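Local coordinates for protein induced by osmotic stress (Scheffersomyces stipitis, PDB 5YWN), which probably catalyses the NADPH-dependent reduction of ketones, including haloketones, to alcohols, and is classed as a cinnamyl-alcohol dehydrogenase, at residues A[259-264]-A[309-314]; A[218-223]-A[280-285]; A[81-86]-A[97-102]; A[31-36]-A[40-45]. The protein carries 1 engineered substitution. One frame throughout, in Å; residues are numbered along the deposited sequence.

Contacts 3 and 4 both touch the bound NADP, with centres about 19 Å and nearest atoms about 5 Å apart: 81-86/97-102 borders the adenine and the sugars, whereas Arg34 of contact 4 holds the 2'-phosphate and covers the base. Contacts 1 and 4 both reach the same parallel sheet, but they lie on opposite sides of the chain's centre, about 30 Å apart between centres; the Leu261 side chain of contact 1 is still only about 9 Å from the cofactor. Contact 2 is a surface contact away from the annotated sites, its centre about 32 Å from that of contact 1 and about 35 Å from that of contact 3, and its segments alternate along the chain with those of contact 1.

Contact 1 (A[259-264]-A[309-314]); sequences LLLSNT and KILGFE
Leu259 and Ile310 bring the two backbones nearest, with their CA atoms 8.7 Å apart, as the end of strand 258-261 passes the last turn of helix 305-311. At that distance the main chains do not touch, and the joint is made by the ends of apolar side chains. The helix stops at Gly312, which leaves helical geometry with a positive phi of 66° and turns the chain off into the extended residues Phe313 and Glu314.

Leu259 points at the helix and divides its fork between two neighbours. Its CD2 lies 4.3 Å from CD1 of Ile310, and its CD1 is at the same 4.3 Å from CD2 of Leu311. Leu311, in turn, spans two alternate residues on one side of the strand, its other branch meeting Leu261. These two leucines reach toward each other tip to tip: CD1 of Leu311 comes to 4.0 Å from CD1 of Leu261, and it is 4.2 Å from CD2 of the same residue. With CG of Leu311 beside its own backbone N and anti to the carbonyl carbon (chi1 -65°), the branch end is carried out to the strand. About 160 Å² of surface is buried in all, and three of the four touching residues are buried in the protein.

The strand is an outermost one of the parallel Rossmann sheet, its backbone bonded to Thr189, Asn191 and Val193. Helix 305-311 covers it here beside helix 238-250, whose Ala244 touches Leu261 and whose Ala247 touches Leu311, while Thr307 bonds Leu260 N through its hydroxyl.

Contact 2 (A[218-223]-A[280-285]); sequences SVLKLN and PQLADK
Leu282 meets Leu220 where two loops, each with a short 3-10 segment, come together at the surface of this extended-type short-chain reductase, one following helix 211-217 and the other helix 268-278. Along 280-285, Pro280 comes first and serves the turn through its carbonyl, which accepts a backbone bond from Ala283 N at 3.3 Å. Gln281 likewise contributes a carbonyl oxygen, used further on by a lysine.

Leu282 makes the apolar part of the contact. Its side chain and that of Leu220 cross obliquely, with CD1 of Leu282 3.7 Å from CD2 of Leu220. In both residues CG stands beside the backbone N, anti to the carbonyl carbon (chi1 -52° in Leu282 and -60° in Leu220), which turns the two forks toward each other. Val329 and Leu330 of helix 318-332 also touch Leu220, so this leucine packs on that helix as well.

Within the 3-10 turn at 283-285, Lys285 N bonds Leu282 O at 3.0 Å. The lysine side chain folds back along its own segment, NZ bonding Gln281 O at 3.0 Å with the donor tilted 35° from the carbonyl plane. What Lys285 offers across the contact is its backbone carbonyl. That oxygen lies 3.3 Å from Leu222 O, two acceptors with no bond between them. Asn223, whose OD1 is taken by Asp225 N, meets the same carbonyl through its backbone: its CA makes a CA-H...O contact with Lys285 O, 3.5 Å from carbon to oxygen.

Contact 3 (A[81-86]-A[97-102]); sequences ASPVTF and IPAING. With NAP (NADP nicotinamide-adenine-dinucleotide phosphate), chain B.
The NADP pocket of this Rossmann fold is lined where Ser82 and Pro83, on the loop after strand 74-79, meet Pro98 and Ala99 of helix 91-113, with Ser82 beside the nicotinamide ribose and the two prolines by the adenine amine. The loop and helix approach most closely at Ser82 and Ala99, whose CA atoms are 5.5 Å apart. There OG of Ser82 lies 3.8 Å from CB of Ala99. Ser82 binds NADP, its CB set next to O3D of the ribose, and its side chain is also near those of Lys167 and Tyr163, both of which bind the cofactor.

The two prolines carry the apolar contact. Their rings are set at a slant to each other, with CG of Pro83 3.8 Å from CB of Pro98. Both also reach the exocyclic amine of the base: N6A of NADP is 3.5 Å from CG of Pro83 and 3.7 Å from CB of Pro98. The adenine amine thus borders a small proline-lined corner. An alanine in place of Pro83 would probably open a gap between the loop and Pro98 and leave N6A without the CG that lies against it. The helix is kinked at Pro98, whose N has no bond to the preceding turn.

Further along the loop, the Phe86 ring packs edge-to-face with Tyr163. A water lies between the segments, 3.2 Å from Ala81 O and 3.1 Å from Pro98 O, and can donate to either.

Contact 4 (A[31-36]-A[40-45]); sequences GSVRSE and ANLKKL. With NAP (NADP nicotinamide-adenine-dinucleotide phosphate), chain B.
Val33 and Leu42 make the apolar contact between strand 28-33 and helix 36-46, the first two elements of a Rossmann beta-alpha-beta unit that ends in strand 50-54. The two side chains run alongside each other, pointing opposite ways, with CG1 of Val33 3.9 Å from CD1 of Leu42. Phe50 of strand 50-54 and Ala10 also touch Leu42, which places the helix against the sheet.

Backbone bonding joins the segments at the first turn of the helix. Ala40 N donates to Glu36 O over 2.9 Å in a nearly straight bond (161° at the hydrogen), and the CB of Ala40 lies 3.7 Å from the same oxygen. Ser35 is the N-cap, its OG accepting from Lys38 N.

Polar and face contacts with the cofactor fall to Arg34, just past the strand's end. Its side chain is bent at chi3 (-84°), which lays the guanidinium over the adenine, with C4A of NADP 3.7 Å from the guanidinium plane, offset toward the rim. Lys38 bonds the cofactor as well. With a leucine at Arg34, the 2'-phosphate would probably be left without this charged mate and the base without the flat group over it. NH1 of Arg34 donates to O2X of the phosphate (3.1 Å, 168° at the hydrogen).

Contact 1 (A[259-264]-A[309-314])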
# COMPACT_ATOMS: atom_id res chain seq x y z
N LEU A 259 -11.18 2.83 4.55
CA LEU A 259 -10.56 4.11 4.47
C LEU A 259 -9.97 4.40 3.10
O LEU A 259 -9.09 3.74 2.68
CB LEU A 259 -9.50 4.21 5.52
CG LEU A 259 -9.95 3.98 6.92
CD1 LEU A 259 -8.77 4.00 7.86
CD2 LEU A 259 -10.99 4.98 7.24
N LEU A 260 -10.51 5.39 2.44
CA LEU A 260 -10.05 5.77 1.13
C LEU A 260 -8.92 6.78 1.29
O LEU A 260 -9.14 7.83 1.77
CB LEU A 260 -11.19 6.40 0.36
CG LEU A 260 -11.04 7.08 -1.00
CD1 LEU A 260 -10.45 6.17 -2.05
CD2 LEU A 260 -12.33 7.70 -1.50
N LEU A 261 -7.74 6.39 0.89
CA LEU A 261 -6.56 7.21 1.06
C LEU A 261 -6.11 7.80 -0.25
O LEU A 261 -5.40 7.20 -0.99
CB LEU A 261 -5.44 6.41 1.72
CG LEU A 261 -5.30 6.35 3.24
CD1 LEU A 261 -4.60 7.58 3.77
CD2 LEU A 261 -6.66 6.23 3.88
N SER A 262 -6.59 8.98 -0.52
CA SER A 262 -6.40 9.69 -1.76
C SER A 262 -6.23 11.20 -1.55
O SER A 262 -6.95 11.79 -0.85
CB SER A 262 -7.62 9.42 -2.64
OG SER A 262 -7.41 9.91 -3.89
N ASN A 263 -5.25 11.78 -2.21
CA ASN A 263 -4.99 13.16 -2.08
C ASN A 263 -5.29 13.94 -3.37
O ASN A 263 -6.40 14.09 -3.69
CB ASN A 263 -3.60 13.43 -1.53
CG ASN A 263 -3.43 14.87 -1.02
OD1 ASN A 263 -4.33 15.62 -0.98
ND2 ASN A 263 -2.25 15.19 -0.65
N THR A 264 -4.29 14.38 -4.08
CA THR A 264 -4.53 15.20 -5.25
C THR A 264 -4.14 14.53 -6.59
O THR A 264 -3.35 13.65 -6.63
CB THR A 264 -3.85 16.59 -5.13
OG1 THR A 264 -2.46 16.42 -4.93
CG2 THR A 264 -4.40 17.35 -3.98
N LYS A 309 -12.08 12.67 8.49
CA LYS A 309 -12.58 12.85 9.83
C LYS A 309 -12.07 11.78 10.79
O LYS A 309 -11.70 12.09 11.84
CB LYS A 309 -14.09 12.84 9.83
CG LYS A 309 -14.75 13.00 11.19
CD LYS A 309 -14.62 14.39 11.70
CE LYS A 309 -15.78 14.80 12.59
NZ LYS A 309 -15.58 16.17 13.04
N ILE A 310 -12.09 10.54 10.39
CA ILE A 310 -11.56 9.50 11.20
C ILE A 310 -10.04 9.64 11.42
O ILE A 310 -9.59 9.54 12.50
CB ILE A 310 -11.90 8.12 10.63
CG1 ILE A 310 -13.38 7.83 10.77
CG2 ILE A 310 -11.16 7.01 11.35
CD1 ILE A 310 -13.80 6.68 9.98
N LEU A 311 -9.30 9.86 10.36
CA LEU A 311 -7.88 10.02 10.46
C LEU A 311 -7.42 11.24 11.27
O LEU A 311 -6.57 11.13 12.06
CB LEU A 311 -7.20 10.01 9.11
CG LEU A 311 -7.23 8.76 8.24
CD1 LEU A 311 -6.54 9.07 6.96
CD2 LEU A 311 -6.62 7.60 8.96
N GLY A 312 -8.02 12.37 11.02
CA GLY A 312 -7.74 13.58 11.75
C GLY A 312 -6.35 14.19 11.60
O GLY A 312 -5.92 14.88 12.45
N PHE A 313 -5.68 13.93 10.49
CA PHE A 313 -4.46 14.60 10.15
C PHE A 313 -4.45 15.07 8.71
O PHE A 313 -5.19 14.63 7.93
CB PHE A 313 -3.22 13.78 10.48
CG PHE A 313 -3.15 12.48 9.77
CD1 PHE A 313 -2.63 12.40 8.52
CD2 PHE A 313 -3.60 11.34 10.38
CE1 PHE A 313 -2.58 11.21 7.87
CE2 PHE A 313 -3.54 10.15 9.74
CZ PHE A 313 -3.03 10.07 8.48
N GLU A 314 -3.59 16.02 8.42
CA GLU A 314 -3.40 16.55 7.10
C GLU A 314 -2.34 15.76 6.31
O GLU A 314 -1.39 15.28 6.88
CB GLU A 314 -3.01 18.02 7.18
CG GLU A 314 -4.11 18.95 7.60
CD GLU A 314 -5.33 18.91 6.72
OE1 GLU A 314 -5.27 18.67 5.52
OE2 GLU A 314 -6.39 19.14 7.27

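Contact 2 (A[218-223]-A[280-285])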
# COMPACT_ATOMS: atom_id res chain seq x y z
N SER A 218 11.56 7.46 -11.75
CA SER A 218 11.91 7.26 -13.11
C SER A 218 12.17 8.57 -13.88
O SER A 218 12.80 8.56 -14.87
CB SER A 218 10.85 6.44 -13.81
OG SER A 218 9.66 7.15 -13.91
N VAL A 219 11.68 9.68 -13.37
CA VAL A 219 11.86 10.93 -14.05
C VAL A 219 13.33 11.26 -14.21
O VAL A 219 13.68 11.90 -15.08
CB VAL A 219 11.14 12.12 -13.40
CG1 VAL A 219 9.73 11.81 -13.09
CG2 VAL A 219 11.85 12.62 -12.19
N LEU A 220 14.13 10.79 -13.29
CA LEU A 220 15.55 10.95 -13.28
C LEU A 220 16.22 10.26 -14.46
O LEU A 220 17.27 10.60 -14.84
CB LEU A 220 16.13 10.47 -11.96
CG LEU A 220 15.64 11.18 -10.71
CD1 LEU A 220 16.46 10.83 -9.49
CD2 LEU A 220 15.66 12.67 -10.92
N LYS A 221 15.55 9.29 -15.04
CA LYS A 221 16.05 8.62 -16.20
C LYS A 221 15.67 9.23 -17.55
O LYS A 221 16.11 8.79 -18.57
CB LYS A 221 15.63 7.20 -16.14
CG LYS A 221 16.21 6.48 -14.96
CD LYS A 221 15.16 5.62 -14.33
CE LYS A 221 15.70 4.30 -13.90
NZ LYS A 221 15.46 3.89 -12.51
N LEU A 222 14.85 10.26 -17.52
CA LEU A 222 14.53 10.97 -18.71
C LEU A 222 15.74 11.77 -19.19
O LEU A 222 16.63 12.04 -18.48
CB LEU A 222 13.36 11.88 -18.51
CG LEU A 222 12.04 11.27 -18.13
CD1 LEU A 222 11.09 12.36 -17.74
CD2 LEU A 222 11.46 10.45 -19.25
N ASN A 223 15.73 12.11 -20.44
CA ASN A 223 16.73 12.99 -20.98
C ASN A 223 16.04 14.10 -21.71
O ASN A 223 14.88 14.02 -21.98
CB ASN A 223 17.74 12.24 -21.87
CG ASN A 223 17.14 11.78 -23.17
OD1 ASN A 223 16.48 12.53 -23.87
ND2 ASN A 223 17.39 10.53 -23.51
N PRO A 280 17.30 22.00 -9.69
CA PRO A 280 17.63 22.81 -10.85
C PRO A 280 18.94 22.44 -11.54
O PRO A 280 19.09 22.79 -12.64
CB PRO A 280 17.62 24.23 -10.31
CG PRO A 280 17.88 24.11 -8.90
CD PRO A 280 17.37 22.79 -8.46
N GLN A 281 19.80 21.71 -10.88
CA GLN A 281 20.92 21.09 -11.50
C GLN A 281 20.53 20.04 -12.50
O GLN A 281 21.28 19.71 -13.30
CB GLN A 281 21.93 20.55 -10.51
CG GLN A 281 21.58 19.27 -9.80
CD GLN A 281 20.61 19.48 -8.68
OE1 GLN A 281 19.89 20.42 -8.67
NE2 GLN A 281 20.57 18.59 -7.76
N LEU A 282 19.33 19.51 -12.42
CA LEU A 282 18.84 18.52 -13.36
C LEU A 282 18.08 19.09 -14.56
O LEU A 282 17.67 18.38 -15.45
CB LEU A 282 17.98 17.49 -12.66
CG LEU A 282 18.49 16.78 -11.44
CD1 LEU A 282 17.44 15.88 -10.85
CD2 LEU A 282 19.77 16.04 -11.69
N ALA A 283 17.91 20.40 -14.56
CA ALA A 283 17.05 21.05 -15.51
C ALA A 283 17.51 20.83 -16.91
O ALA A 283 16.72 20.59 -17.77
CB ALA A 283 17.02 22.52 -15.23
N ASP A 284 18.80 20.92 -17.11
CA ASP A 284 19.39 20.73 -18.41
C ASP A 284 19.41 19.30 -18.90
O ASP A 284 19.69 19.05 -20.01
CB ASP A 284 20.74 21.42 -18.58
CG ASP A 284 21.78 20.97 -17.61
OD1 ASP A 284 21.59 20.00 -16.91
OD2 ASP A 284 22.81 21.62 -17.53
N LYS A 285 19.15 18.39 -18.01
CA LYS A 285 19.12 17.00 -18.30
C LYS A 285 17.72 16.40 -18.40
O LYS A 285 17.61 15.22 -18.46
CB LYS A 285 19.93 16.24 -17.27
CG LYS A 285 21.38 16.63 -17.23
CD LYS A 285 21.92 16.51 -15.82
CE LYS A 285 22.65 17.76 -15.42
NZ LYS A 285 23.25 17.54 -14.10

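Contact 3 (A[81-86]-A[97-102])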
# COMPACT_ATOMS: atom_id res chain seq x y z
N ALA A 81 0.81 -7.94 2.59
CA ALA A 81 1.35 -8.67 1.50
C ALA A 81 0.32 -9.03 0.44
O ALA A 81 -0.70 -9.53 0.72
CB ALA A 81 2.05 -9.91 1.99
N SER A 82 0.65 -8.72 -0.79
CA SER A 82 -0.11 -9.04 -1.95
C SER A 82 0.78 -9.03 -3.18
O SER A 82 1.68 -8.26 -3.25
CB SER A 82 -1.19 -8.00 -2.18
OG SER A 82 -2.38 -8.58 -2.48
N PRO A 83 0.44 -9.80 -4.18
CA PRO A 83 1.13 -9.70 -5.46
C PRO A 83 0.93 -8.35 -6.09
O PRO A 83 -0.10 -7.75 -6.05
CB PRO A 83 0.51 -10.76 -6.30
CG PRO A 83 -0.24 -11.62 -5.40
CD PRO A 83 -0.58 -10.83 -4.22
N VAL A 84 2.02 -7.86 -6.60
CA VAL A 84 2.00 -6.65 -7.34
C VAL A 84 2.74 -6.75 -8.68
O VAL A 84 3.13 -5.79 -9.19
CB VAL A 84 2.48 -5.46 -6.45
CG1 VAL A 84 1.53 -5.22 -5.29
CG2 VAL A 84 3.85 -5.74 -5.90
N THR A 85 2.93 -7.94 -9.21
CA THR A 85 3.60 -8.12 -10.46
C THR A 85 2.57 -8.42 -11.51
O THR A 85 1.86 -9.39 -11.41
CB THR A 85 4.61 -9.26 -10.40
OG1 THR A 85 5.58 -9.02 -9.41
CG2 THR A 85 5.35 -9.40 -11.70
N PHE A 86 2.45 -7.52 -12.47
CA PHE A 86 1.47 -7.60 -13.51
C PHE A 86 1.79 -8.47 -14.71
O PHE A 86 0.92 -8.76 -15.48
CB PHE A 86 1.11 -6.24 -13.97
CG PHE A 86 0.75 -5.34 -12.88
CD1 PHE A 86 -0.16 -5.72 -11.95
CD2 PHE A 86 1.36 -4.15 -12.75
CE1 PHE A 86 -0.48 -4.92 -10.91
CE2 PHE A 86 1.06 -3.33 -11.71
CZ PHE A 86 0.12 -3.71 -10.79
N ILE A 97 -5.21 -15.90 -6.77
CA ILE A 97 -5.24 -16.84 -5.67
C ILE A 97 -4.43 -16.42 -4.43
O ILE A 97 -4.96 -16.40 -3.39
CB ILE A 97 -4.89 -18.24 -6.15
CG1 ILE A 97 -5.96 -18.77 -7.04
CG2 ILE A 97 -4.68 -19.20 -5.01
CD1 ILE A 97 -5.55 -19.99 -7.78
N PRO A 98 -3.20 -15.98 -4.57
CA PRO A 98 -2.46 -15.52 -3.40
C PRO A 98 -3.13 -14.37 -2.69
O PRO A 98 -3.08 -14.38 -1.53
CB PRO A 98 -1.15 -15.08 -3.98
CG PRO A 98 -0.99 -15.87 -5.16
CD PRO A 98 -2.35 -15.97 -5.74
N ALA A 99 -3.69 -13.42 -3.39
CA ALA A 99 -4.41 -12.41 -2.71
C ALA A 99 -5.66 -12.91 -2.01
O ALA A 99 -5.85 -12.66 -0.88
CB ALA A 99 -4.77 -11.33 -3.69
N ILE A 100 -6.53 -13.60 -2.73
CA ILE A 100 -7.79 -14.02 -2.20
C ILE A 100 -7.72 -15.17 -1.18
O ILE A 100 -8.19 -15.06 -0.12
CB ILE A 100 -8.74 -14.41 -3.34
CG1 ILE A 100 -9.00 -13.24 -4.27
CG2 ILE A 100 -10.05 -14.94 -2.81
CD1 ILE A 100 -9.61 -13.66 -5.56
N ASN A 101 -7.12 -16.27 -1.56
CA ASN A 101 -6.87 -17.35 -0.66
C ASN A 101 -5.91 -17.00 0.47
O ASN A 101 -6.17 -17.30 1.57
CB ASN A 101 -6.42 -18.58 -1.40
CG ASN A 101 -7.58 -19.32 -2.04
OD1 ASN A 101 -8.68 -18.86 -2.06
ND2 ASN A 101 -7.30 -20.44 -2.57
N GLY A 102 -4.87 -16.28 0.16
CA GLY A 102 -3.95 -15.86 1.16
C GLY A 102 -4.66 -15.02 2.22
O GLY A 102 -4.42 -15.21 3.36
PA NAP B . 5.51 -4.14 -3.05
O1A NAP B . 6.48 -3.05 -2.66
O2A NAP B . 5.86 -5.09 -4.16
O5B NAP B . 5.16 -5.00 -1.74
C5B NAP B . 4.65 -6.32 -1.86
C4B NAP B . 5.25 -7.21 -0.77
O4B NAP B . 4.40 -8.33 -0.53
C3B NAP B . 6.61 -7.73 -1.17
O3B NAP B . 7.62 -7.28 -0.26
C2B NAP B . 6.51 -9.25 -1.15
O2B NAP B . 7.44 -9.81 -0.23
C1B NAP B . 5.08 -9.57 -0.74
N9A NAP B . 4.41 -10.35 -1.81
C8A NAP B . 4.13 -9.91 -3.05
N7A NAP B . 3.51 -10.87 -3.77
C5A NAP B . 3.39 -11.96 -2.99
C6A NAP B . 2.84 -13.33 -3.14
N6A NAP B . 2.27 -13.74 -4.30
N1A NAP B . 2.92 -14.16 -2.07
C2A NAP B . 3.48 -13.77 -0.91
N3A NAP B . 4.00 -12.55 -0.71
C4A NAP B . 3.99 -11.61 -1.70
O3 NAP B . 4.10 -3.45 -3.41
PN NAP B . 3.63 -2.11 -2.65
O1N NAP B . 3.49 -1.01 -3.68
O2N NAP B . 4.52 -1.90 -1.45
O5D NAP B . 2.16 -2.49 -2.13
C5D NAP B . 1.94 -2.82 -0.75
C4D NAP B . 0.48 -3.19 -0.54
O4D NAP B . -0.35 -2.02 -0.57
C3D NAP B . -0.03 -4.14 -1.61
O3D NAP B . -0.39 -5.40 -1.04
C2D NAP B . -1.23 -3.47 -2.25
O2D NAP B . -2.39 -4.29 -2.12
C1D NAP B . -1.41 -2.15 -1.51
N1N NAP B . -1.39 -1.04 -2.47
C2N NAP B . -0.24 -0.43 -2.75
C3N NAP B . -0.20 0.63 -3.65
C7N NAP B . 1.10 1.31 -3.96
O7N NAP B . 1.17 2.06 -4.93
N7N NAP B . 2.15 1.08 -3.18
C4N NAP B . -1.37 1.05 -4.26
C5N NAP B . -2.56 0.40 -3.95
C6N NAP B . -2.54 -0.65 -3.04
P2B NAP B . 8.92 -10.21 -0.71
O1X NAP B . 9.33 -11.31 0.25
O2X NAP B . 8.73 -10.67 -2.14
O3X NAP B . 9.72 -8.94 -0.57
O HOH W 1 -2.82 -11.94 0.41

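Contact 4 (A[31-36]-A[40-45])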
# COMPACT_ATOMS: atom_id res chain seq x y z
N GLY A 31 7.32 -9.40 11.66
CA GLY A 31 7.10 -9.36 10.25
C GLY A 31 7.16 -10.69 9.56
O GLY A 31 7.96 -11.48 9.90
N SER A 32 6.28 -10.93 8.61
CA SER A 32 6.40 -12.08 7.73
C SER A 32 7.26 -11.82 6.47
O SER A 32 7.15 -10.82 5.84
CB SER A 32 5.08 -12.73 7.36
OG SER A 32 4.42 -12.11 6.35
N VAL A 33 8.09 -12.77 6.16
CA VAL A 33 8.94 -12.71 5.01
C VAL A 33 8.97 -14.02 4.26
O VAL A 33 8.76 -15.02 4.83
CB VAL A 33 10.37 -12.33 5.40
CG1 VAL A 33 10.46 -10.94 5.95
CG2 VAL A 33 11.00 -13.35 6.31
N ARG A 34 9.24 -13.99 2.98
CA ARG A 34 9.30 -15.19 2.19
C ARG A 34 10.62 -15.94 2.26
O ARG A 34 10.71 -17.00 1.77
CB ARG A 34 8.84 -14.98 0.74
CG ARG A 34 7.38 -14.66 0.57
CD ARG A 34 6.88 -14.92 -0.83
NE ARG A 34 7.14 -13.84 -1.72
CZ ARG A 34 6.86 -13.84 -3.01
NH1 ARG A 34 7.17 -12.79 -3.72
NH2 ARG A 34 6.31 -14.87 -3.59
N SER A 35 11.63 -15.35 2.84
CA SER A 35 12.87 -16.03 3.06
C SER A 35 13.61 -15.61 4.33
O SER A 35 13.50 -14.52 4.79
CB SER A 35 13.80 -15.86 1.87
OG SER A 35 14.54 -14.69 1.97
N GLU A 36 14.47 -16.49 4.78
CA GLU A 36 15.25 -16.24 5.93
C GLU A 36 16.14 -15.02 5.76
O GLU A 36 16.16 -14.20 6.57
CB GLU A 36 16.06 -17.49 6.23
CG GLU A 36 16.90 -17.47 7.46
CD GLU A 36 16.19 -17.10 8.73
OE1 GLU A 36 15.13 -17.60 9.02
OE2 GLU A 36 16.75 -16.29 9.47
N ALA A 40 16.46 -11.58 7.89
CA ALA A 40 17.69 -11.20 8.50
C ALA A 40 18.08 -9.80 8.09
O ALA A 40 18.51 -9.07 8.90
CB ALA A 40 18.80 -12.17 8.17
N ASN A 41 17.88 -9.44 6.83
CA ASN A 41 18.19 -8.08 6.42
C ASN A 41 17.36 -7.07 7.16
O ASN A 41 17.88 -6.12 7.61
CB ASN A 41 18.03 -7.89 4.94
CG ASN A 41 18.24 -6.46 4.50
OD1 ASN A 41 19.19 -5.83 4.88
ND2 ASN A 41 17.38 -5.96 3.67
N LEU A 42 16.08 -7.33 7.30
CA LEU A 42 15.19 -6.43 8.01
C LEU A 42 15.56 -6.28 9.46
O LEU A 42 15.52 -5.21 10.00
CB LEU A 42 13.76 -6.88 7.88
CG LEU A 42 13.11 -6.78 6.51
CD1 LEU A 42 11.67 -7.30 6.58
CD2 LEU A 42 13.17 -5.39 5.96
N LYS A 43 15.97 -7.36 10.06
CA LYS A 43 16.41 -7.34 11.42
C LYS A 43 17.61 -6.44 11.61
O LYS A 43 17.63 -5.71 12.54
CB LYS A 43 16.71 -8.74 11.89
CG LYS A 43 17.18 -8.83 13.32
CD LYS A 43 16.04 -8.69 14.29
CE LYS A 43 16.51 -8.89 15.69
NZ LYS A 43 15.51 -8.53 16.69
N LYS A 44 18.56 -6.45 10.70
CA LYS A 44 19.68 -5.54 10.78
C LYS A 44 19.29 -4.08 10.68
O LYS A 44 19.84 -3.26 11.32
CB LYS A 44 20.73 -5.85 9.72
CG LYS A 44 21.31 -7.23 9.77
CD LYS A 44 22.42 -7.44 8.75
CE LYS A 44 21.92 -7.88 7.38
NZ LYS A 44 21.45 -9.27 7.16
N LEU A 45 18.37 -3.78 9.79
CA LEU A 45 17.82 -2.45 9.65
C LEU A 45 16.98 -1.95 10.81
O LEU A 45 17.11 -0.86 11.20
CB LEU A 45 17.07 -2.33 8.34
CG LEU A 45 17.88 -2.60 7.09
CD1 LEU A 45 17.06 -2.72 5.81
CD2 LEU A 45 19.02 -1.60 6.97
PA NAP B . 5.51 -4.14 -3.05
O1A NAP B . 6.48 -3.05 -2.66
O2A NAP B . 5.86 -5.09 -4.16
O5B NAP B . 5.16 -5.00 -1.74
C5B NAP B . 4.65 -6.32 -1.86
C4B NAP B . 5.25 -7.21 -0.77
O4B NAP B . 4.40 -8.33 -0.53
C3B NAP B . 6.61 -7.73 -1.17
O3B NAP B . 7.62 -7.28 -0.26
C2B NAP B . 6.51 -9.25 -1.15
O2B NAP B . 7.44 -9.81 -0.23
C1B NAP B . 5.08 -9.57 -0.74
N9A NAP B . 4.41 -10.35 -1.81
C8A NAP B . 4.13 -9.91 -3.05
N7A NAP B . 3.51 -10.87 -3.77
C5A NAP B . 3.39 -11.96 -2.99
C6A NAP B . 2.84 -13.33 -3.14
N6A NAP B . 2.27 -13.74 -4.30
N1A NAP B . 2.92 -14.16 -2.07
C2A NAP B . 3.48 -13.77 -0.91
N3A NAP B . 4.00 -12.55 -0.71
C4A NAP B . 3.99 -11.61 -1.70
O3 NAP B . 4.10 -3.45 -3.41
PN NAP B . 3.63 -2.11 -2.65
O1N NAP B . 3.49 -1.01 -3.68
O2N NAP B . 4.52 -1.90 -1.45
O5D NAP B . 2.16 -2.49 -2.13
C5D NAP B . 1.94 -2.82 -0.75
C4D NAP B . 0.48 -3.19 -0.54
O4D NAP B . -0.35 -2.02 -0.57
C3D NAP B . -0.03 -4.14 -1.61
O3D NAP B . -0.39 -5.40 -1.04
C2D NAP B . -1.23 -3.47 -2.25
O2D NAP B . -2.39 -4.29 -2.12
C1D NAP B . -1.41 -2.15 -1.51
N1N NAP B . -1.39 -1.04 -2.47
C2N NAP B . -0.24 -0.43 -2.75
C3N NAP B . -0.20 0.63 -3.65
C7N NAP B . 1.10 1.31 -3.96
O7N NAP B . 1.17 2.06 -4.93
N7N NAP B . 2.15 1.08 -3.18
C4N NAP B . -1.37 1.05 -4.26
C5N NAP B . -2.56 0.40 -3.95
C6N NAP B . -2.54 -0.65 -3.04
P2B NAP B . 8.92 -10.21 -0.71
O1X NAP B . 9.33 -11.31 0.25
O2X NAP B . 8.73 -10.67 -2.14
O3X NAP B . 9.72 -8.94 -0.57